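Local coordinates for fluoroacetyl-CoA-specific thioesterase-like domain-containing protein (Thermanaerovibrio acidaminovorans, PDB 3QOO) that is of unknown biological role but adopts a hot-dog fold resembling fluoroacetyl-CoA-specific thioesterases, and so may bind or hydrolyse an acyl-CoA thioester, at residues Arg16-Lys21 and Leu45-Gln50; Leu51-Leu56 and Phe64-Val69; Gly68-Val73 and Arg98-Met103. All coordinates share one frame; numbering follows the deposited sequence. Where two conformers were deposited one is given.

Contact 1: residues Arg16-Lys21 and Leu45-Gln50; sequences RRMVKK and LETMTQ
The flat group here is the carboxamide of Gln-50, and one of its faces is taken by Met-18, a selenomethionine. The selenium sits squarely over the amide: it lies 3.7 Å from Gln-50 CD, with Gln-50 OE1 and NE2 at nearly the same range. The terminal methyl covers the same face, Met-18 CE being 3.9 Å from Gln-50 OE1. At the nitrogen end of the amide, NE2 hydrogen-bonds to OE2 of Glu-54, one turn further along the helix, which should help fix how the amide is turned. Arg-31 of the second subunit also packs against Gln-50.

The two side chains meet at about a right angle. Gln-50 comes straight off the helix, with CG anti to the backbone N (chi1 179°) and an extended chain beyond, while Met-18 folds at its last torsion (chi3 -75°) to lay selenium and methyl on the amide. Thr-47 adds its methyl, CG2 standing 4.0 Å from Met-18 SE. Its hydroxyl turns back to the helix, where OG1 bonds to Ala-43 O. Beside it passes the aliphatic part of Lys-20, with CG 4.2 Å from Thr-47 OG1; the ammonium goes on to a salt bridge with Asp-26, near the bound sodium ion.

In this hot-dog fold, strand 15-21 is outermost within the chain's sheet, hydrogen-bonded to strand 84-95. Segment 45-50 of helix 41-56 passes segment 16-21 with its axis 9.8 Å away, their directions 141° apart and so closer to antiparallel than to perpendicular; Phe-87 of strand 84-95 touches both Lys-20 and Thr-47.

Contact 2: residues Leu51-Leu56 and Phe64-Val69; sequences LAVEIL and FVSVGV
Val-53 and Ser-66 mark where the end of helix 41-56 comes nearest the start of strand 64-75, their CA atoms 7.0 Å apart. This is the hot-dog arrangement, a long helix lying on one face of an antiparallel sheet, caught where the helix is about to end and the chain turns back into the strand.

The contact is small, burying 97 Å² in all, and nearly everything in it gathers round one serine. The CB of Ser-66 points toward the helix, and a chi1 of 69° tucks OG in over its own backbone, flanked by N and C. The hydroxyl is held by two charged partners beyond the two segments: it accepts from Arg-119 NE on the adjoining strand 110-123, and it is hydrogen-bonded to OD1 of Asp-57, the residue just after the helix. A buried hydroxyl is thus satisfied, and helix end, strand 64-75 and strand 110-123 are tied together through it. The opposite charges of Asp-57 and Arg-119, both bonded to this hydroxyl, probably offset each other in part.

Apolar carbons pack against the hydroxyl. Val-53 reaches it loosely, CG2 lying 4.4 Å from Ser-66 OG, and it also packs on Arg-119 and on Arg-31 of the second subunit. Leu-56, which also touches Phe-10, comes closer: its methyl CD1 rests 4.1 Å from both CB and OG of Ser-66, touching carbon and hydroxyl alike.

Contact 3: residues Gly68-Val73 and Arg98-Met103; sequences GVRSEV and RVVLSM
Arg-70 and Arg-98, one from each strand, grip a single carboxylate between them: Arg-70 NH2 forms a salt bridge with OE1 of Glu-118, and Arg-98 NH1 forms one with OE2. Glu-118 sits on strand 110-123, which runs between the two segments in the hot-dog sheet, so segments 68-73 and 98-103 are next-but-one neighbours, their axes 9.0 Å apart and their directions differing by 18°. That leaves side chains alone to bridge the gap.

Opposite Glu-118, strand 64-75 carries a classic beta bulge made by Val-69 and Arg-70. The nearly helical psi of Val-69 (-17°) is what puts the extra residue in, and it shifts the alternation of the strand: Ser-66 before the bulge and Ser-71 after it both turn to the helix, while Val-69 and Arg-70 stay on the other face. There the arginines also meet valines. Val-69 CG2 presses to 3.6 Å from Arg-98 NH1, the side chains crossing at about a right angle. Arg-70 bends at chi3 (65°), bringing NH2 over to strand 98-107, where it lies 4.0 Å from Val-100 CG2. With both guanidinium groups on it, Glu-118 is probably held firmly as the anion.

Residues 70-73 also pair antiparallel with a strand of the second subunit, continuing the sheet through the dimer. At the far end, on the helix-facing side, the contact is apolar: next to Met-48 of the helix, the terminal methyl CE of selenomethionine Met-103 approaches Val-73 CG2 at 4.4 Å.

How the contacts relate
Contacts 1 and 2 set helix 41-56 against the two strands that are outermost within the chain, 15-21 and 64-75, whereas contact 3 joins strand to strand and lies partly on the face turned from the helix. Contact 2 is the buried one; contacts 1 and 3 are partly buried. A selenium on an amide carries contact 1, a serine hydroxyl with two hydrogen-bond partners contact 2, and a shared carboxylate contact 3. Side chains knit them together: Met-18 CG meets Leu-51 CG at 3.8 Å, Met-48 SE meets Met-103 CB at 3.5 Å, and Leu-56 CD2 meets Val-99 CG1 at 4.1 Å. All three touch the second subunit.

Contact 1: residues Arg16-Lys21 and Leu45-Gln50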
loop_
_atom_site.group_PDB
_atom_site.type_symbol
_atom_site.label_atom_id
_atom_site.label_comp_id
_atom_site.label_asym_id
_atom_site.label_seq_id
_atom_site.Cartn_x
_atom_site.Cartn_y
_atom_site.Cartn_z
ATOM N N ARG A 16 -16.242 -2.618 -9.846
ATOM C CA ARG A 16 -15.632 -3.639 -10.672
ATOM C C ARG A 16 -14.988 -4.683 -9.771
ATOM O O ARG A 16 -14.652 -4.425 -8.597
ATOM C CB ARG A 16 -14.605 -3.030 -11.639
ATOM C CG ARG A 16 -15.231 -2.111 -12.705
ATOM C CD ARG A 16 -14.163 -1.605 -13.675
ATOM N NE ARG A 16 -13.879 -2.630 -14.670
ATOM C CZ ARG A 16 -14.479 -2.723 -15.859
ATOM N NH1 ARG A 16 -15.395 -1.829 -16.241
ATOM N NH2 ARG A 16 -14.161 -3.720 -16.682
ATOM N N ARG A 17 -14.801 -5.866 -10.343
ATOM C CA ARG A 17 -14.191 -6.981 -9.658
ATOM C C ARG A 17 -13.111 -7.568 -10.481
ATOM O O ARG A 17 -13.187 -7.555 -11.711
ATOM C CB ARG A 17 -15.207 -8.058 -9.394
ATOM C CG ARG A 17 -16.044 -7.873 -8.243
ATOM C CD ARG A 17 -16.847 -9.110 -7.965
ATOM N NE ARG A 17 -17.403 -9.054 -6.663
ATOM C CZ ARG A 17 -18.168 -9.977 -6.125
ATOM N NH1 ARG A 17 -18.544 -11.035 -6.833
ATOM N NH2 ARG A 17 -18.595 -9.801 -4.876
HETATM N N MSE A 18 -12.141 -8.177 -9.815
HETATM C CA MSE A 18 -11.247 -9.114 -10.472
HETATM C C MSE A 18 -10.767 -10.157 -9.498
HETATM O O MSE A 18 -10.799 -9.947 -8.294
HETATM C CB MSE A 18 -10.075 -8.387 -11.120
HETATM C CG MSE A 18 -9.167 -7.739 -10.148
HETATM SE SE MSE A 18 -7.614 -6.829 -10.919
HETATM C CE MSE A 18 -6.624 -8.362 -11.328
ATOM N N VAL A 19 -10.282 -11.254 -10.050
ATOM C CA VAL A 19 -9.733 -12.359 -9.299
ATOM C C VAL A 19 -8.234 -12.390 -9.517
ATOM O O VAL A 19 -7.742 -12.321 -10.643
ATOM C CB VAL A 19 -10.356 -13.725 -9.656
ATOM C CG1 VAL A 19 -9.821 -14.826 -8.743
ATOM C CG2 VAL A 19 -11.870 -13.627 -9.625
ATOM N N LYS A 20 -7.514 -12.437 -8.405
ATOM C CA LYS A 20 -6.081 -12.375 -8.407
ATOM C C LYS A 20 -5.559 -13.650 -7.761
ATOM O O LYS A 20 -5.907 -13.911 -6.609
ATOM C CB LYS A 20 -5.692 -11.130 -7.589
ATOM C CG LYS A 20 -4.305 -10.993 -7.180
ATOM C CD LYS A 20 -3.374 -10.719 -8.298
ATOM C CE LYS A 20 -1.968 -10.600 -7.738
ATOM N NZ LYS A 20 -0.928 -10.398 -8.796
ATOM N N LYS A 21 -4.700 -14.400 -8.453
ATOM C CA LYS A 21 -4.051 -15.571 -7.864
ATOM C C LYS A 21 -2.804 -15.122 -7.095
ATOM O O LYS A 21 -1.979 -14.342 -7.593
ATOM C CB LYS A 21 -3.644 -16.617 -8.916
ATOM C CG LYS A 21 -3.388 -17.977 -8.248
ATOM C CD LYS A 21 -3.230 -19.095 -9.184
ATOM C CE LYS A 21 -4.441 -19.278 -9.995
ATOM N NZ LYS A 21 -5.492 -20.092 -9.344
ATOM N N LEU A 45 -2.743 -3.458 -2.105
ATOM C CA LEU A 45 -2.828 -2.078 -2.556
ATOM C C LEU A 45 -2.701 -1.977 -4.084
ATOM O O LEU A 45 -3.496 -1.291 -4.735
ATOM C CB LEU A 45 -1.778 -1.234 -1.841
ATOM C CG LEU A 45 -2.085 0.248 -1.647
ATOM C CD1 LEU A 45 -1.167 0.833 -0.609
ATOM C CD2 LEU A 45 -2.006 1.038 -2.928
ATOM N N GLU A 46 -1.720 -2.650 -4.662
ATOM C CA GLU A 46 -1.520 -2.608 -6.098
ATOM C C GLU A 46 -2.800 -3.047 -6.834
ATOM O O GLU A 46 -3.185 -2.479 -7.859
ATOM C CB GLU A 46 -0.356 -3.518 -6.481
ATOM C CG GLU A 46 -0.081 -3.533 -7.953
ATOM C CD GLU A 46 0.999 -4.508 -8.349
ATOM O OE1 GLU A 46 1.707 -5.021 -7.454
ATOM O OE2 GLU A 46 1.133 -4.738 -9.570
ATOM N N THR A 47 -3.454 -4.088 -6.320
ATOM C CA THR A 47 -4.625 -4.636 -6.976
ATOM C C THR A 47 -5.825 -3.686 -6.844
ATOM O O THR A 47 -6.591 -3.477 -7.783
ATOM C CB THR A 47 -4.941 -6.027 -6.431
ATOM O OG1 THR A 47 -3.758 -6.864 -6.453
ATOM C CG2 THR A 47 -6.066 -6.627 -7.226
HETATM N N MSE A 48 -5.959 -3.076 -5.672
HETATM C CA MSE A 48 -6.941 -2.043 -5.467
HETATM C C MSE A 48 -6.754 -0.890 -6.452
HETATM O O MSE A 48 -7.724 -0.418 -7.072
HETATM C CB MSE A 48 -6.885 -1.541 -4.028
HETATM C CG MSE A 48 -7.836 -0.357 -3.769
HETATM SE SE MSE A 48 -8.045 0.080 -1.860
HETATM C CE MSE A 48 -6.196 0.553 -1.419
ATOM N N THR A 49 -5.508 -0.469 -6.617
ATOM C CA THR A 49 -5.161 0.603 -7.545
ATOM C C THR A 49 -5.571 0.209 -8.978
ATOM O O THR A 49 -6.171 0.996 -9.711
ATOM C CB THR A 49 -3.678 0.944 -7.497
ATOM O OG1 THR A 49 -3.397 1.477 -6.205
ATOM C CG2 THR A 49 -3.336 1.951 -8.562
ATOM N N GLN A 50 -5.218 -1.002 -9.377
ATOM C CA GLN A 50 -5.555 -1.469 -10.713
ATOM C C GLN A 50 -7.048 -1.385 -10.984
ATOM O O GLN A 50 -7.465 -0.880 -12.040
ATOM C CB GLN A 50 -5.085 -2.914 -10.913
ATOM C CG GLN A 50 -5.443 -3.437 -12.292
ATOM C CD GLN A 50 -5.005 -4.842 -12.536
ATOM O OE1 GLN A 50 -4.213 -5.383 -11.771
ATOM N NE2 GLN A 50 -5.462 -5.432 -13.642
#

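Contact 2: residues Leu51-Leu56 and Phe64-Val69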
loop_
_atom_site.group_PDB
_atom_site.type_symbol
_atom_site.label_atom_id
_atom_site.label_comp_id
_atom_site.label_asym_id
_atom_site.label_seq_id
_atom_site.Cartn_x
_atom_site.Cartn_y
_atom_site.Cartn_z
ATOM N N LEU A 51 -7.846 -1.870 -10.053
ATOM C CA LEU A 51 -9.298 -1.813 -10.232
ATOM C C LEU A 51 -9.840 -0.406 -10.193
ATOM O O LEU A 51 -10.736 -0.084 -10.968
ATOM C CB LEU A 51 -10.003 -2.654 -9.185
ATOM C CG LEU A 51 -10.167 -4.116 -9.499
ATOM C CD1 LEU A 51 -10.817 -4.816 -8.335
ATOM C CD2 LEU A 51 -10.948 -4.316 -10.752
ATOM N N ALA A 52 -9.319 0.444 -9.312
ATOM C CA ALA A 52 -9.798 1.812 -9.239
ATOM C C ALA A 52 -9.540 2.507 -10.571
ATOM O O ALA A 52 -10.397 3.245 -11.063
ATOM C CB ALA A 52 -9.098 2.537 -8.088
ATOM N N VAL A 53 -8.366 2.288 -11.146
ATOM C CA VAL A 53 -8.055 2.894 -12.436
ATOM C C VAL A 53 -8.993 2.326 -13.504
ATOM O O VAL A 53 -9.480 3.075 -14.379
ATOM C CB VAL A 53 -6.576 2.647 -12.808
ATOM C CG1 VAL A 53 -6.278 3.031 -14.254
ATOM C CG2 VAL A 53 -5.650 3.431 -11.888
ATOM N N GLU A 54 -9.261 1.025 -13.484
ATOM C CA GLU A 54 -10.217 0.416 -14.425
ATOM C C GLU A 54 -11.636 0.966 -14.299
ATOM O O GLU A 54 -12.372 0.979 -15.280
ATOM C CB GLU A 54 -10.208 -1.122 -14.296
ATOM C CG GLU A 54 -8.919 -1.730 -14.846
ATOM C CD GLU A 54 -8.797 -3.227 -14.685
ATOM O OE1 GLU A 54 -9.822 -3.871 -14.312
ATOM O OE2 GLU A 54 -7.659 -3.737 -14.948
ATOM N N ILE A 55 -12.039 1.409 -13.123
ATOM C CA ILE A 55 -13.361 1.980 -12.951
ATOM C C ILE A 55 -13.397 3.401 -13.470
ATOM O O ILE A 55 -14.348 3.796 -14.139
ATOM C CB ILE A 55 -13.764 1.966 -11.452
ATOM C CG1 ILE A 55 -13.945 0.535 -10.953
ATOM C CG2 ILE A 55 -15.021 2.792 -11.198
ATOM C CD1 ILE A 55 -13.930 0.380 -9.484
ATOM N N LEU A 56 -12.382 4.206 -13.151
ATOM C CA LEU A 56 -12.470 5.644 -13.383
ATOM C C LEU A 56 -11.969 6.114 -14.738
ATOM O O LEU A 56 -12.614 6.919 -15.372
ATOM C CB LEU A 56 -11.673 6.415 -12.344
ATOM C CG LEU A 56 -12.072 6.185 -10.875
ATOM C CD1 LEU A 56 -11.194 7.055 -9.997
ATOM C CD2 LEU A 56 -13.548 6.504 -10.637
ATOM N N PHE A 64 -7.372 13.610 -19.586
ATOM C CA PHE A 64 -7.511 13.509 -18.145
ATOM C C PHE A 64 -7.294 12.062 -17.702
ATOM O O PHE A 64 -7.677 11.123 -18.392
ATOM C CB PHE A 64 -8.890 14.023 -17.698
ATOM C CG PHE A 64 -9.056 15.496 -17.918
ATOM C CD1 PHE A 64 -8.726 16.424 -16.938
ATOM C CD2 PHE A 64 -9.451 15.973 -19.134
ATOM C CE1 PHE A 64 -8.844 17.782 -17.181
ATOM C CE2 PHE A 64 -9.548 17.328 -19.364
ATOM C CZ PHE A 64 -9.257 18.222 -18.408
ATOM N N VAL A 65 -6.691 11.902 -16.525
ATOM C CA VAL A 65 -6.464 10.610 -15.878
ATOM C C VAL A 65 -6.676 10.784 -14.381
ATOM O O VAL A 65 -6.792 11.903 -13.880
ATOM C CB VAL A 65 -5.038 10.051 -16.165
ATOM C CG1 VAL A 65 -4.839 9.758 -17.716
ATOM C CG2 VAL A 65 -3.993 10.988 -15.601
ATOM N N SER A 66 -6.674 9.679 -13.630
ATOM C CA SER A 66 -6.745 9.756 -12.169
ATOM C C SER A 66 -5.386 9.437 -11.544
ATOM O O SER A 66 -4.588 8.705 -12.122
ATOM C CB SER A 66 -7.818 8.819 -11.583
ATOM O OG SER A 66 -7.491 7.468 -11.710
ATOM N N VAL A 67 -5.153 9.995 -10.359
ATOM C CA VAL A 67 -3.915 9.755 -9.622
ATOM C C VAL A 67 -4.282 9.446 -8.187
ATOM O O VAL A 67 -5.125 10.072 -7.623
ATOM C CB VAL A 67 -2.996 10.985 -9.701
ATOM C CG1 VAL A 67 -1.759 10.751 -8.913
ATOM C CG2 VAL A 67 -2.590 11.312 -11.145
ATOM N N GLY A 68 -3.602 8.487 -7.582
ATOM C CA GLY A 68 -3.838 8.130 -6.215
ATOM C C GLY A 68 -3.317 9.183 -5.253
ATOM O O GLY A 68 -2.140 9.598 -5.367
ATOM N N VAL A 69 -4.128 9.633 -4.288
ATOM C CA VAL A 69 -3.629 10.537 -3.231
ATOM C C VAL A 69 -3.668 10.006 -1.800
ATOM O O VAL A 69 -3.038 10.595 -0.902
ATOM C CB VAL A 69 -4.307 11.931 -3.236
ATOM C CG1 VAL A 69 -4.103 12.660 -4.562
ATOM C CG2 VAL A 69 -5.781 11.869 -2.812
#

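Contact 3: residues Gly68-Val73 and Arg98-Met103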
loop_
_atom_site.group_PDB
_atom_site.type_symbol
_atom_site.label_atom_id
_atom_site.label_comp_id
_atom_site.label_asym_id
_atom_site.label_seq_id
_atom_site.Cartn_x
_atom_site.Cartn_y
_atom_site.Cartn_z
ATOM N N GLY A 68 -3.602 8.487 -7.582
ATOM C CA GLY A 68 -3.838 8.130 -6.215
ATOM C C GLY A 68 -3.317 9.183 -5.253
ATOM O O GLY A 68 -2.140 9.598 -5.367
ATOM N N VAL A 69 -4.128 9.633 -4.288
ATOM C CA VAL A 69 -3.629 10.537 -3.231
ATOM C C VAL A 69 -3.668 10.006 -1.800
ATOM O O VAL A 69 -3.038 10.595 -0.902
ATOM C CB VAL A 69 -4.307 11.931 -3.236
ATOM C CG1 VAL A 69 -4.103 12.660 -4.562
ATOM C CG2 VAL A 69 -5.781 11.869 -2.812
ATOM N N ARG A 70 -4.441 8.949 -1.555
ATOM C CA ARG A 70 -4.398 8.297 -0.261
ATOM C C ARG A 70 -4.908 6.895 -0.375
ATOM O O ARG A 70 -5.926 6.659 -1.071
ATOM C CB ARG A 70 -5.283 9.081 0.729
ATOM C CG ARG A 70 -5.740 8.390 2.015
ATOM C CD ARG A 70 -6.568 9.343 2.823
ATOM N NE ARG A 70 -7.835 9.739 2.196
ATOM C CZ ARG A 70 -9.023 9.266 2.540
ATOM N NH1 ARG A 70 -9.150 8.346 3.486
ATOM N NH2 ARG A 70 -10.105 9.720 1.929
ATOM N N SER A 71 -4.243 5.939 0.273
ATOM C CA SER A 71 -4.699 4.553 0.344
ATOM C C SER A 71 -4.605 4.041 1.753
ATOM O O SER A 71 -3.685 4.420 2.502
ATOM C CB SER A 71 -3.893 3.655 -0.580
ATOM O OG SER A 71 -4.133 3.956 -1.945
ATOM N N GLU A 72 -5.491 3.152 2.134
ATOM C CA GLU A 72 -5.471 2.450 3.414
ATOM C C GLU A 72 -5.864 1.018 3.196
ATOM O O GLU A 72 -6.802 0.745 2.407
ATOM C CB GLU A 72 -6.428 3.124 4.390
ATOM C CG GLU A 72 -6.429 2.575 5.781
ATOM C CD GLU A 72 -7.167 3.413 6.789
ATOM O OE1 GLU A 72 -7.285 2.895 7.958
ATOM O OE2 GLU A 72 -7.748 4.505 6.384
ATOM N N VAL A 73 -5.179 0.087 3.844
ATOM C CA VAL A 73 -5.496 -1.332 3.791
ATOM C C VAL A 73 -5.541 -1.879 5.197
ATOM O O VAL A 73 -4.655 -1.574 6.013
ATOM C CB VAL A 73 -4.467 -2.121 2.922
ATOM C CG1 VAL A 73 -4.748 -3.637 2.952
ATOM C CG2 VAL A 73 -4.480 -1.603 1.511
ATOM N N ARG A 98 -12.228 14.685 -6.616
ATOM C CA ARG A 98 -11.775 13.423 -6.055
ATOM C C ARG A 98 -12.879 12.389 -5.903
ATOM O O ARG A 98 -14.042 12.720 -5.720
ATOM C CB ARG A 98 -11.100 13.662 -4.732
ATOM C CG ARG A 98 -9.698 14.286 -4.883
ATOM C CD ARG A 98 -9.667 15.487 -4.112
ATOM N NE ARG A 98 -8.480 16.248 -4.431
ATOM C CZ ARG A 98 -7.301 16.133 -3.856
ATOM N NH1 ARG A 98 -7.067 15.207 -2.934
ATOM N NH2 ARG A 98 -6.348 16.946 -4.248
ATOM N N VAL A 99 -12.467 11.133 -5.971
ATOM C CA VAL A 99 -13.339 9.995 -5.823
ATOM C C VAL A 99 -12.734 9.124 -4.729
ATOM O O VAL A 99 -11.535 8.815 -4.763
ATOM C CB VAL A 99 -13.493 9.184 -7.138
ATOM C CG1 VAL A 99 -14.473 8.040 -6.934
ATOM C CG2 VAL A 99 -13.914 10.090 -8.315
ATOM N N VAL A 100 -13.554 8.727 -3.762
ATOM C CA VAL A 100 -13.113 7.767 -2.743
ATOM C C VAL A 100 -13.791 6.420 -3.069
ATOM O O VAL A 100 -15.013 6.374 -3.289
ATOM C CB VAL A 100 -13.488 8.229 -1.333
ATOM C CG1 VAL A 100 -13.034 7.169 -0.319
ATOM C CG2 VAL A 100 -12.833 9.588 -0.985
ATOM N N LEU A 101 -12.987 5.375 -3.149
ATOM C CA LEU A 101 -13.423 4.030 -3.418
ATOM C C LEU A 101 -13.113 3.126 -2.247
ATOM O O LEU A 101 -12.064 3.272 -1.612
ATOM C CB LEU A 101 -12.715 3.505 -4.666
ATOM C CG LEU A 101 -12.931 4.398 -5.909
ATOM C CD1 LEU A 101 -11.724 5.300 -6.138
ATOM C CD2 LEU A 101 -13.176 3.563 -7.143
ATOM N N SER A 102 -14.016 2.194 -1.961
ATOM C CA SER A 102 -13.782 1.175 -0.979
ATOM C C SER A 102 -13.389 -0.135 -1.662
ATOM O O SER A 102 -13.628 -0.325 -2.847
ATOM C CB SER A 102 -15.042 0.977 -0.180
ATOM O OG SER A 102 -16.099 0.537 -0.987
HETATM N N MSE A 103 -12.778 -1.016 -0.887
HETATM C CA MSE A 103 -12.270 -2.286 -1.390
HETATM C C MSE A 103 -12.543 -3.384 -0.389
HETATM O O MSE A 103 -12.404 -3.195 0.828
HETATM C CB MSE A 103 -10.750 -2.189 -1.645
HETATM C CG MSE A 103 -10.092 -3.416 -2.201
HETATM SE SE MSE A 103 -9.487 -4.699 -0.864
HETATM C CE MSE A 103 -7.775 -3.855 -0.411
#